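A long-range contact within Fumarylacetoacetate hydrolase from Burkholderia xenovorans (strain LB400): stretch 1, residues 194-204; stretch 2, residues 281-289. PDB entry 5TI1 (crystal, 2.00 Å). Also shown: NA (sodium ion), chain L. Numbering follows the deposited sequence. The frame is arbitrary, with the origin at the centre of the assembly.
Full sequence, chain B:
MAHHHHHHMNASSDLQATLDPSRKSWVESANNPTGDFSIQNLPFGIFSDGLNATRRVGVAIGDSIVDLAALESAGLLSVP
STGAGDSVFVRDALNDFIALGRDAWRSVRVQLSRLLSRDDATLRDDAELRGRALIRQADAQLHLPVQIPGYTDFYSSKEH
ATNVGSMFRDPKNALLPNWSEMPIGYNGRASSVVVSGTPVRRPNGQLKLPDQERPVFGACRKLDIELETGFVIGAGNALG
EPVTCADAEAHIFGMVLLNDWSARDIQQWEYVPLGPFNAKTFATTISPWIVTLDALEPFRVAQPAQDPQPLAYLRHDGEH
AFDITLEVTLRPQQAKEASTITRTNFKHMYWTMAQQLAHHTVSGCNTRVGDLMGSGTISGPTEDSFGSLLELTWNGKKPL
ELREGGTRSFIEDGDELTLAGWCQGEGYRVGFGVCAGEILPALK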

# COMPACT_ATOMS: atom_id res chain seq x y z
N VAL B 194 11.12 -6.60 0.08
CA VAL B 194 12.26 -7.02 -0.72
C VAL B 194 12.47 -8.51 -0.54
O VAL B 194 12.08 -9.11 0.46
N VAL B 195 13.15 -9.12 -1.52
CA VAL B 195 13.38 -10.56 -1.52
C VAL B 195 14.56 -10.91 -0.61
O VAL B 195 15.45 -10.11 -0.35
N SER B 196 14.55 -12.16 -0.13
CA SER B 196 15.61 -12.71 0.69
C SER B 196 16.99 -12.43 0.09
O SER B 196 17.20 -12.54 -1.12
N GLY B 197 17.93 -12.05 0.96
CA GLY B 197 19.28 -11.70 0.57
C GLY B 197 19.54 -10.21 0.46
O GLY B 197 20.70 -9.79 0.45
N THR B 198 18.50 -9.40 0.40
CA THR B 198 18.68 -7.96 0.29
C THR B 198 19.21 -7.44 1.61
O THR B 198 18.60 -7.71 2.66
N PRO B 199 20.34 -6.74 1.63
CA PRO B 199 20.81 -6.13 2.88
C PRO B 199 19.84 -5.06 3.35
O PRO B 199 19.18 -4.39 2.55
N VAL B 200 19.77 -4.90 4.66
CA VAL B 200 18.81 -3.99 5.29
C VAL B 200 19.59 -2.97 6.08
O VAL B 200 20.36 -3.33 6.99
N ARG B 201 19.39 -1.70 5.78
CA ARG B 201 20.19 -0.68 6.44
C ARG B 201 19.48 -0.23 7.71
O ARG B 201 18.28 0.06 7.68
N ARG B 202 20.23 -0.20 8.81
CA ARG B 202 19.71 0.30 10.07
C ARG B 202 19.16 1.70 9.85
O ARG B 202 19.88 2.57 9.35
N PRO B 203 17.89 1.94 10.17
CA PRO B 203 17.31 3.27 9.94
C PRO B 203 17.77 4.29 10.97
O PRO B 203 17.97 3.98 12.14
N ASN B 204 17.95 5.53 10.52
CA ASN B 204 17.92 6.67 11.41
C ASN B 204 16.48 7.14 11.57
O ASN B 204 15.62 6.83 10.75
N THR B 281 8.42 0.56 7.72
CA THR B 281 8.42 0.64 6.27
C THR B 281 9.81 0.71 5.67
O THR B 281 9.92 0.78 4.45
N PHE B 282 10.87 0.71 6.49
CA PHE B 282 12.22 0.78 5.92
C PHE B 282 12.63 -0.52 5.24
O PHE B 282 13.53 -0.50 4.39
N ALA B 283 11.99 -1.64 5.57
CA ALA B 283 12.32 -2.94 4.99
C ALA B 283 11.37 -4.02 5.49
O ALA B 283 11.07 -4.09 6.68
N THR B 284 10.90 -4.86 4.58
CA THR B 284 10.21 -6.10 4.91
C THR B 284 10.73 -7.14 3.94
O THR B 284 10.77 -6.89 2.74
N THR B 285 11.18 -8.29 4.46
CA THR B 285 11.78 -9.32 3.62
C THR B 285 10.84 -10.51 3.49
O THR B 285 10.24 -10.94 4.47
N ILE B 286 10.71 -11.05 2.28
CA ILE B 286 10.01 -12.32 2.10
C ILE B 286 10.92 -13.33 1.41
O ILE B 286 11.85 -12.97 0.66
N SER B 287 10.66 -14.60 1.68
CA SER B 287 11.31 -15.68 0.96
C SER B 287 10.85 -15.69 -0.50
O SER B 287 9.79 -15.15 -0.83
N PRO B 288 11.64 -16.28 -1.40
CA PRO B 288 11.33 -16.17 -2.83
C PRO B 288 10.36 -17.20 -3.38
O PRO B 288 9.79 -16.97 -4.45
N TRP B 289 10.15 -18.33 -2.69
CA TRP B 289 9.32 -19.42 -3.20
C TRP B 289 7.92 -19.38 -2.59
O TRP B 289 7.75 -19.49 -1.37

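Side-chain packing between residues 194-204 and 281-289 of the hydrolase, which bury 524 Å² between them. A short parallel pairing, Val-194 beside Thr-285 and Val-195 beside Ile-286, sets the frame. Val-194 N donates to Thr-284 O (2.7 Å), Ile-286 N donates to Val-194 O (3.0 Å), and a weak bond runs from Ser-196 N to Ile-286 O (2.9 Å). As in any extended strand, successive side chains leave on alternate faces.

Val-194 (m) and Thr-285 (m) share one face. CG2 of Val-194 lies 3.8 Å from OG1 of Thr-285, while CG2 of Thr-285 reaches the start of the turn, 3.7 Å from CA of Ser-196. The methyl of Thr-285 thus packs against the start of the turn. On the other face, Val-195 (p) and Ile-286 (p, t) emerge side by side, but the closest apolar contact of Val-195 is further along, CG2 to CB of Pro-288 at 3.8 Å. The same proline ring receives Ser-196 (t), whose CB stands 4.0 Å from Pro-288 CD.

A type II turn from Val-195 to Thr-198 opens the loop. Gly-197 fits its backbone angles, where a CB would jam against the preceding carbonyl oxygen. Thr-198 (m) ties the turn shut, its N and OG1 both donating to Val-195 O (3.2 and 2.7 Å). Thr-198 does not touch the second stretch directly; one water bridges the gap, donating to Thr-198 O (2.6 Å) and accepting from Thr-285 OG1 (2.7 Å).

Beyond the turn, the packing becomes a row of apolar bumps. Val-200 (t) points toward the second stretch and sets CG1 against two neighbours, Ala-283 CB at 3.6 Å and Phe-282 CE2 at 3.8 Å. Phe-282 (p, chi2 -90°) also points across, and its ring meets the first stretch in two ways. Val-200 CG1 sits at the ring edge, near its plane, whereas Pro-203 covers one face: its CG lies 3.8 Å from the ring centroid, 8° off the normal, a nearly vertical CH-pi contact. The C-gamma endo ring of Pro-203 therefore forms a lid on the phenyl. Arg-201 (t, t, m) starts sideways and its end leads away, and Arg-202 (t, t, m) points away from CA to CB.

Thr-284 (m) turns away from the first stretch, and its OG1 (2.9 Å) binds the sodium ion together with Ala-283 O (2.4 Å); three further ligands come from elsewhere in the structure.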

# COMPACT_ATOMS: atom_id res chain seq x y z
CB VAL B 194 13.54 -6.24 -0.34
CG1 VAL B 194 13.32 -4.75 -0.52
CG2 VAL B 194 13.92 -6.56 1.09
CB VAL B 195 13.59 -11.09 -2.95
CG1 VAL B 195 14.98 -10.70 -3.47
CG2 VAL B 195 13.40 -12.63 -3.00
CB SER B 196 15.40 -14.22 0.84
OG SER B 196 16.39 -14.82 1.65
CB THR B 198 17.35 -7.26 -0.04
OG1 THR B 198 16.74 -7.89 -1.18
CG2 THR B 198 17.60 -5.81 -0.33
CB PRO B 199 22.17 -5.52 2.50
CG PRO B 199 22.10 -5.33 1.03
CD PRO B 199 21.24 -6.45 0.50
CB VAL B 200 17.82 -4.73 6.19
CG1 VAL B 200 16.95 -3.73 6.93
CG2 VAL B 200 16.98 -5.69 5.37
CB ARG B 201 20.45 0.52 5.54
CG ARG B 201 21.43 1.47 6.23
CD ARG B 201 22.01 2.51 5.33
NE ARG B 201 22.71 1.98 4.15
CZ ARG B 201 23.99 1.63 4.11
NH1 ARG B 201 24.76 1.72 5.19
NH2 ARG B 201 24.51 1.18 2.98
CB ARG B 202 20.79 0.32 11.14
CG ARG B 202 20.35 0.91 12.49
CD ARG B 202 21.50 0.91 13.51
NE ARG B 202 22.06 -0.43 13.72
CZ ARG B 202 21.57 -1.32 14.57
NH1 ARG B 202 20.52 -1.01 15.32
NH2 ARG B 202 22.13 -2.53 14.68
CB PRO B 203 15.80 3.02 10.05
CG PRO B 203 15.69 1.79 10.94
CD PRO B 203 16.88 0.95 10.58
CB ASN B 204 18.79 7.81 10.88
CG ASN B 204 20.26 7.45 10.83
OD1 ASN B 204 20.83 6.96 11.80
ND2 ASN B 204 20.88 7.66 9.68
CB THR B 281 7.63 1.87 5.82
OG1 THR B 281 8.31 3.04 6.28
CG2 THR B 281 6.20 1.83 6.37
CB PHE B 282 13.24 1.18 6.99
CG PHE B 282 13.39 0.18 8.10
CD1 PHE B 282 12.60 0.25 9.24
CD2 PHE B 282 14.33 -0.83 8.02
CE1 PHE B 282 12.74 -0.68 10.26
CE2 PHE B 282 14.48 -1.76 9.03
CZ PHE B 282 13.68 -1.68 10.15
CB ALA B 283 13.75 -3.36 5.32
CB THR B 284 8.69 -5.94 4.81
OG1 THR B 284 8.23 -4.94 5.73
CG2 THR B 284 8.00 -7.26 5.13
CB THR B 285 13.15 -9.76 4.19
OG1 THR B 285 14.00 -8.62 4.32
CG2 THR B 285 13.82 -10.77 3.28
CB ILE B 286 8.67 -12.19 1.34
CG1 ILE B 286 8.87 -11.65 -0.08
CG2 ILE B 286 7.70 -11.31 2.13
CD1 ILE B 286 7.57 -11.68 -0.92
CB SER B 287 10.99 -17.02 1.63
OG SER B 287 9.60 -17.23 1.70
CB PRO B 288 12.71 -16.30 -3.49
CG PRO B 288 13.49 -17.15 -2.54
CD PRO B 288 13.01 -16.80 -1.16
CB TRP B 289 9.97 -20.78 -2.90
CG TRP B 289 11.26 -21.02 -3.65
CD1 TRP B 289 12.51 -21.10 -3.11
CD2 TRP B 289 11.41 -21.19 -5.06
NE1 TRP B 289 13.43 -21.31 -4.10
CE2 TRP B 289 12.79 -21.37 -5.31
CE3 TRP B 289 10.52 -21.21 -6.15
CZ2 TRP B 289 13.31 -21.58 -6.59
CZ3 TRP B 289 11.03 -21.41 -7.42
CH2 TRP B 289 12.41 -21.59 -7.63
NA NA L . 9.27 -3.97 8.24
O HOH W 1 16.47 -9.14 3.27